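Local coordinates for ESSB (Geobacillus thermodenitrificans, PDB 4ANO), which is an integral membrane component of the type VII secretion system, present here as its cytoplasmic fragment, and probably contributes to protein export, at residues I56-E60 with D61-V65; T82-L85 with S86-A90. One frame throughout, in Å; residues are numbered along the deposited sequence.

Both contacts are local, each made by neighbouring residues along the chain, and they lie on opposite sides of the centre of this cytoplasmic fragment. Contact 1 comes first and shapes the tip of the hairpin formed by strands 53-58 and 62-68, at one edge of a four-stranded antiparallel sheet. Contact 2 follows and builds the start of helix 84-98, which packs against helix 187-207. Their centres are 38 Å apart and their nearest atoms about 23 Å, so neither touches the other. Both fall in the YukC family region, but the hairpin tip and the helix start are separate pieces of local structure, one at the edge of the sheet and the other in the helical part of the fragment.

Contact 1: I56-E60 with D61-V65; sequences IDVSE and DEVKV
V58 and V63 face each other as a non-hydrogen-bonded antiparallel pair, and their methyls meet where V58 CG2 lies 4.2 Å from V63 CG2. V63 is buried, leaning on L34 and L42, so a compact beta-branched residue suits it; I56 and V65, the next non-hydrogen-bonded pair and two positions farther from the turn, lie on the same face. D57 and K64 form the hydrogen-bonded pair between them, D57 N to K64 O and K64 N to D57 O both spanning 2.9 Å. Their side chains share the other face. K64 has CG anti to the backbone N (chi1 173°) and runs on extended, resting on T26 and I28. Its NZ stays 6.2 Å from D57 OD2, so the two groups make no salt bridge, and any attraction is probably weak.

This is a beta hairpin, strand 53-58 forming the outer edge of a four-stranded antiparallel sheet, and E60 and D61 carry it round with backbone angles close to those of a type I turn. Acidic side chains suit these exposed corners, where their carboxylates can point to solvent. The turn is closed by a backbone hydrogen bond from S59 N to E62 O (3.0 Å).

S59 is modelled in two conformers; in the one described, OG sits between the backbone N and the carbonyl carbon (chi1 71°), the crowded position. From there it reaches across the base of the turn to accept a rather bent bond from E62 N, with 3.1 Å between that N and OG. A water lies 2.8 Å from the same S59 OG and donates to E62 OE1, joining the two side chains. The other carboxylate oxygen, E62 OE2, is bonded to Q30 on the neighbouring strand, while R31 takes up the carbonyl oxygen of S59.

Contact 2: T82-L85 with S86-A90; sequences TTLL and SRIRA
R87 folds back along its own helix to reach T82, and its NH1 donates to T82 O over 2.9 Å. The bond is nearly straight (164°) and lies in both the carbonyl plane and the guanidinium plane. Bends at chi2 and chi3 (50°) turn the chain toward the preceding residues, and L84 CA lies over one face of the guanidinium, toward its rim. NE and NH2 bind the carbonyls of L155 and T156, so backbone oxygens on two sequence segments fix the group's rotation. Shortening R87 to an alanine would remove the guanidinium, and the carbonyls of T82, L155 and T156 would probably lose this donor, leaving the residues before the helix less firmly tied.

Alongside, S86 OG donates to T82 OG1 at 3.1 Å, and T82 OG1 in turn hydrogen-bonds to the carbonyl oxygen of I79; two small hydroxyl residues fit this close meeting. T83 holds the N-cap position without a capping bond from its side chain, although T83 O accepts from R87 N.

I88 marks the buried side: its CD1 lies 4.0 Å from L84 CG, and the side chain rests on W197 and V198. On the more solvent-facing side, L85 CD2 sits 3.5 Å above the guanidinium plane of R89, an exposed residue. The charge of R87 is probably favourable beside carbonyls at the end of helix 141-155, whereas R89 forms a salt bridge with E202 of helix 187-207.

Contact 1: I56-E60 with D61-V65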
ATOM      1  N   ILE A  56      16.236  13.155  -1.475  1.00 24.82           N
ATOM      2  CA  ILE A  56      16.800  12.386  -0.298  1.00 22.37           C
ATOM      3  C   ILE A  56      17.902  13.339   0.290  1.00 23.41           C
ATOM      4  O   ILE A  56      18.761  13.822  -0.417  1.00 24.46           O
ATOM      5  CB  ILE A  56      17.504  11.112  -0.761  1.00 21.20           C
ATOM      6  CG1 ILE A  56      16.506  10.074  -1.249  1.00 28.45           C
ATOM      7  CG2 ILE A  56      18.234  10.428   0.413  1.00 25.16           C
ATOM      8  CD1 ILE A  56      16.372  10.071  -2.617  1.00 30.86           C
ATOM      9  N   ASP A  57      17.892  13.523   1.600  1.00 23.10           N
ATOM     10  CA  ASP A  57      18.961  14.287   2.249  1.00 24.94           C
ATOM     11  C   ASP A  57      19.519  13.424   3.354  1.00 21.82           C
ATOM     12  O   ASP A  57      18.815  13.149   4.334  1.00 25.06           O
ATOM     13  CB  ASP A  57      18.499  15.569   2.939  1.00 27.19           C
ATOM     14  CG  ASP A  57      19.710  16.410   3.418  1.00 31.19           C
ATOM     15  OD1 ASP A  57      20.677  16.649   2.625  1.00 34.93           O
ATOM     16  OD2 ASP A  57      19.689  16.895   4.557  1.00 35.31           O
ATOM     17  N   VAL A  58      20.771  12.991   3.214  1.00 23.11           N
ATOM     18  CA  VAL A  58      21.480  12.248   4.248  1.00 22.87           C
ATOM     19  C   VAL A  58      22.374  13.293   4.968  1.00 25.98           C
ATOM     20  O   VAL A  58      23.403  13.736   4.427  1.00 26.81           O
ATOM     21  CB  VAL A  58      22.325  11.101   3.655  1.00 25.43           C
ATOM     22  CG1 VAL A  58      23.016  10.329   4.722  1.00 25.58           C
ATOM     23  CG2 VAL A  58      21.389  10.156   2.838  1.00 24.57           C
ATOM     24  N   SER A  59      21.966  13.665   6.162  0.50 25.24           N
ATOM     25  CA  SER A  59      22.736  14.608   7.005  0.50 24.90           C
ATOM     26  C   SER A  59      23.500  13.780   8.035  0.50 25.22           C
ATOM     27  O   SER A  59      23.329  12.562   8.125  0.50 23.33           O
ATOM     28  CB  SER A  59      21.737  15.564   7.655  0.50 24.32           C
ATOM     29  OG  SER A  59      20.945  14.927   8.661  0.50 20.93           O
ATOM     30  N   GLU A  60      24.350  14.420   8.864  1.00 26.69           N
ATOM     31  CA  GLU A  60      25.098  13.661   9.798  1.00 27.00           C
ATOM     32  C   GLU A  60      24.241  12.815  10.730  1.00 27.67           C
ATOM     33  O   GLU A  60      24.614  11.717  11.057  1.00 28.89           O
ATOM     34  CB  GLU A  60      25.918  14.576  10.733  1.00 26.66           C
ATOM     35  CG  GLU A  60      26.668  15.581  10.002  1.00 32.41           C
ATOM     36  CD  GLU A  60      27.815  16.104  10.860  1.00 33.01           C
ATOM     37  OE1 GLU A  60      27.701  16.018  12.112  1.00 36.19           O
ATOM     38  OE2 GLU A  60      28.786  16.555  10.208  1.00 38.53           O
ATOM     39  N   ASP A  61      23.049  13.280  11.114  1.00 27.92           N
ATOM     40  CA  ASP A  61      22.276  12.534  12.088  1.00 28.36           C
ATOM     41  C   ASP A  61      20.968  11.915  11.527  1.00 26.03           C
ATOM     42  O   ASP A  61      20.316  11.167  12.207  1.00 25.96           O
ATOM     43  CB  ASP A  61      21.921  13.445  13.244  1.00 31.82           C
ATOM     44  CG  ASP A  61      23.153  13.811  14.075  1.00 38.41           C
ATOM     45  OD1 ASP A  61      24.126  13.022  14.092  1.00 37.30           O
ATOM     46  OD2 ASP A  61      23.109  14.879  14.678  1.00 45.93           O
ATOM     47  N   GLU A  62      20.555  12.328  10.354  1.00 23.82           N
ATOM     48  CA  GLU A  62      19.191  11.908   9.911  1.00 25.85           C
ATOM     49  C   GLU A  62      19.151  11.614   8.438  1.00 23.82           C
ATOM     50  O   GLU A  62      19.973  12.067   7.671  1.00 24.63           O
ATOM     51  CB  GLU A  62      18.142  13.033  10.116  1.00 24.66           C
ATOM     52  CG  GLU A  62      17.921  13.332  11.565  1.00 29.71           C
ATOM     53  CD  GLU A  62      16.998  14.473  11.781  1.00 27.43           C
ATOM     54  OE1 GLU A  62      17.012  15.456  11.037  1.00 33.78           O
ATOM     55  OE2 GLU A  62      16.228  14.335  12.747  1.00 34.16           O
ATOM     56  N   VAL A  63      18.174  10.798   8.034  1.00 23.93           N
ATOM     57  CA  VAL A  63      17.893  10.633   6.624  1.00 22.41           C
ATOM     58  C   VAL A  63      16.455  11.185   6.411  1.00 22.07           C
ATOM     59  O   VAL A  63      15.515  10.770   7.103  1.00 21.23           O
ATOM     60  CB  VAL A  63      17.954   9.098   6.188  1.00 22.19           C
ATOM     61  CG1 VAL A  63      17.322   8.894   4.811  1.00 22.35           C
ATOM     62  CG2 VAL A  63      19.440   8.602   6.261  1.00 23.08           C
ATOM     63  N   LYS A  64      16.320  12.116   5.483  1.00 22.71           N
ATOM     64  CA  LYS A  64      15.026  12.772   5.145  1.00 23.79           C
ATOM     65  C   LYS A  64      14.655  12.411   3.695  1.00 23.23           C
ATOM     66  O   LYS A  64      15.547  12.391   2.781  1.00 23.19           O
ATOM     67  CB  LYS A  64      15.103  14.292   5.393  1.00 24.13           C
ATOM     68  CG  LYS A  64      13.923  15.070   4.930  1.00 29.14           C
ATOM     69  CD  LYS A  64      14.377  16.561   5.002  1.00 31.91           C
ATOM     70  CE  LYS A  64      13.270  17.511   5.258  1.00 41.40           C
ATOM     71  NZ  LYS A  64      13.786  18.908   4.805  1.00 47.50           N
ATOM     72  N   VAL A  65      13.419  11.924   3.490  1.00 21.84           N
ATOM     73  CA  VAL A  65      12.900  11.637   2.109  1.00 21.53           C
ATOM     74  C   VAL A  65      11.669  12.571   1.938  1.00 21.00           C
ATOM     75  O   VAL A  65      10.774  12.584   2.777  1.00 22.55           O
ATOM     76  CB  VAL A  65      12.488  10.153   1.941  1.00 21.75           C
ATOM     77  CG1 VAL A  65      12.017   9.796   0.518  1.00 25.01           C
ATOM     78  CG2 VAL A  65      13.662   9.218   2.367  1.00 22.69           C
TER
HETATM   79  O   HOH W   1      19.532  16.546  10.458  1.00 39.13           O
HETATM   80  O   HOH W   2      26.225  15.728  14.004  1.00 45.13           O

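Contact 2: T82-L85 with S86-A90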
ATOM      1  N   THR A  82     -15.376   5.588  -4.958  1.00 33.70           N
ATOM      2  CA  THR A  82     -15.807   5.093  -6.260  1.00 33.42           C
ATOM      3  C   THR A  82     -16.673   3.870  -6.039  1.00 32.29           C
ATOM      4  O   THR A  82     -16.830   3.414  -4.895  1.00 33.25           O
ATOM      5  CB  THR A  82     -14.601   4.772  -7.189  1.00 34.11           C
ATOM      6  OG1 THR A  82     -13.742   3.774  -6.609  1.00 30.40           O
ATOM      7  CG2 THR A  82     -13.738   6.008  -7.416  1.00 33.77           C
ATOM      8  N   THR A  83     -17.243   3.381  -7.126  0.50 32.42           N
ATOM      9  CA  THR A  83     -17.959   2.116  -7.231  0.50 31.18           C
ATOM     10  C   THR A  83     -17.227   0.900  -6.587  0.50 30.22           C
ATOM     11  O   THR A  83     -16.010   0.841  -6.658  0.50 29.87           O
ATOM     12  CB  THR A  83     -18.107   1.928  -8.742  0.50 32.65           C
ATOM     13  OG1 THR A  83     -19.373   2.475  -9.172  0.50 31.18           O
ATOM     14  CG2 THR A  83     -17.982   0.531  -9.150  0.50 29.75           C
ATOM     15  N   LEU A  84     -17.956  -0.051  -5.980  1.00 30.51           N
ATOM     16  CA  LEU A  84     -17.343  -1.305  -5.515  1.00 28.54           C
ATOM     17  C   LEU A  84     -16.526  -1.943  -6.635  1.00 29.78           C
ATOM     18  O   LEU A  84     -15.378  -2.335  -6.425  1.00 29.36           O
ATOM     19  CB  LEU A  84     -18.366  -2.303  -4.954  1.00 30.03           C
ATOM     20  CG  LEU A  84     -17.770  -3.604  -4.413  1.00 30.04           C
ATOM     21  CD1 LEU A  84     -16.690  -3.312  -3.327  1.00 29.42           C
ATOM     22  CD2 LEU A  84     -18.867  -4.430  -3.823  1.00 34.01           C
ATOM     23  N   LEU A  85     -17.090  -2.004  -7.854  1.00 29.10           N
ATOM     24  CA  LEU A  85     -16.419  -2.635  -8.994  1.00 28.02           C
ATOM     25  C   LEU A  85     -15.046  -2.013  -9.288  1.00 27.96           C
ATOM     26  O   LEU A  85     -13.964  -2.660  -9.441  1.00 28.51           O
ATOM     27  CB  LEU A  85     -17.303  -2.569 -10.270  1.00 28.44           C
ATOM     28  CG  LEU A  85     -16.654  -3.127 -11.557  1.00 32.77           C
ATOM     29  CD1 LEU A  85     -16.144  -4.569 -11.497  1.00 37.90           C
ATOM     30  CD2 LEU A  85     -17.620  -2.953 -12.764  1.00 33.84           C
ATOM     31  N   SER A  86     -15.064  -0.692  -9.254  1.00 28.51           N
ATOM     32  CA  SER A  86     -13.846   0.048  -9.398  1.00 28.11           C
ATOM     33  C   SER A  86     -12.779  -0.172  -8.292  1.00 26.57           C
ATOM     34  O   SER A  86     -11.557  -0.200  -8.533  1.00 27.67           O
ATOM     35  CB  SER A  86     -14.260   1.482  -9.201  1.00 30.27           C
ATOM     36  OG  SER A  86     -13.098   2.244  -9.214  1.00 32.14           O
ATOM     37  N   ARG A  87     -13.257  -0.153  -7.060  1.00 26.11           N
ATOM     38  CA  ARG A  87     -12.322  -0.497  -5.959  1.00 26.07           C
ATOM     39  C   ARG A  87     -11.722  -1.898  -6.064  1.00 26.44           C
ATOM     40  O   ARG A  87     -10.545  -2.108  -5.706  1.00 25.00           O
ATOM     41  CB  ARG A  87     -13.038  -0.279  -4.627  1.00 27.11           C
ATOM     42  CG  ARG A  87     -13.128   1.202  -4.214  1.00 28.33           C
ATOM     43  CD  ARG A  87     -14.501   1.583  -3.600  1.00 33.04           C
ATOM     44  NE  ARG A  87     -15.018   0.710  -2.526  1.00 36.48           N
ATOM     45  CZ  ARG A  87     -16.312   0.652  -2.186  1.00 33.89           C
ATOM     46  NH1 ARG A  87     -17.212   1.382  -2.828  1.00 36.24           N
ATOM     47  NH2 ARG A  87     -16.724  -0.155  -1.191  1.00 37.90           N
ATOM     48  N   ILE A  88     -12.506  -2.890  -6.499  1.00 24.63           N
ATOM     49  CA  ILE A  88     -11.943  -4.277  -6.608  1.00 26.13           C
ATOM     50  C   ILE A  88     -10.932  -4.320  -7.739  1.00 26.70           C
ATOM     51  O   ILE A  88      -9.911  -5.027  -7.631  1.00 26.59           O
ATOM     52  CB  ILE A  88     -13.026  -5.352  -6.940  1.00 23.98           C
ATOM     53  CG1 ILE A  88     -13.968  -5.484  -5.760  1.00 26.19           C
ATOM     54  CG2 ILE A  88     -12.343  -6.783  -7.292  1.00 26.22           C
ATOM     55  CD1 ILE A  88     -15.295  -6.205  -6.219  1.00 25.08           C
ATOM     56  N   ARG A  89     -11.144  -3.519  -8.799  1.00 26.95           N
ATOM     57  CA  ARG A  89     -10.184  -3.551  -9.922  1.00 29.65           C
ATOM     58  C   ARG A  89      -8.894  -2.943  -9.438  1.00 28.44           C
ATOM     59  O   ARG A  89      -7.809  -3.433  -9.805  1.00 26.59           O
ATOM     60  CB  ARG A  89     -10.725  -2.813 -11.164  1.00 30.82           C
ATOM     61  CG  ARG A  89     -11.584  -3.767 -12.079  1.00 35.11           C
ATOM     62  CD  ARG A  89     -12.295  -2.993 -13.225  1.00 42.32           C
ATOM     63  NE  ARG A  89     -13.266  -3.824 -13.984  1.00 46.99           N
ATOM     64  CZ  ARG A  89     -14.291  -3.338 -14.713  1.00 48.19           C
ATOM     65  NH1 ARG A  89     -14.514  -2.022 -14.794  1.00 47.78           N
ATOM     66  NH2 ARG A  89     -15.120  -4.166 -15.366  1.00 46.08           N
ATOM     67  N   ALA A  90      -8.997  -1.831  -8.690  1.00 28.31           N
ATOM     68  CA  ALA A  90      -7.866  -1.176  -8.072  1.00 26.66           C
ATOM     69  C   ALA A  90      -7.050  -2.096  -7.172  1.00 26.51           C
ATOM     70  O   ALA A  90      -5.785  -2.046  -7.169  1.00 24.99           O
ATOM     71  CB  ALA A  90      -8.296   0.097  -7.303  1.00 27.20           C
TER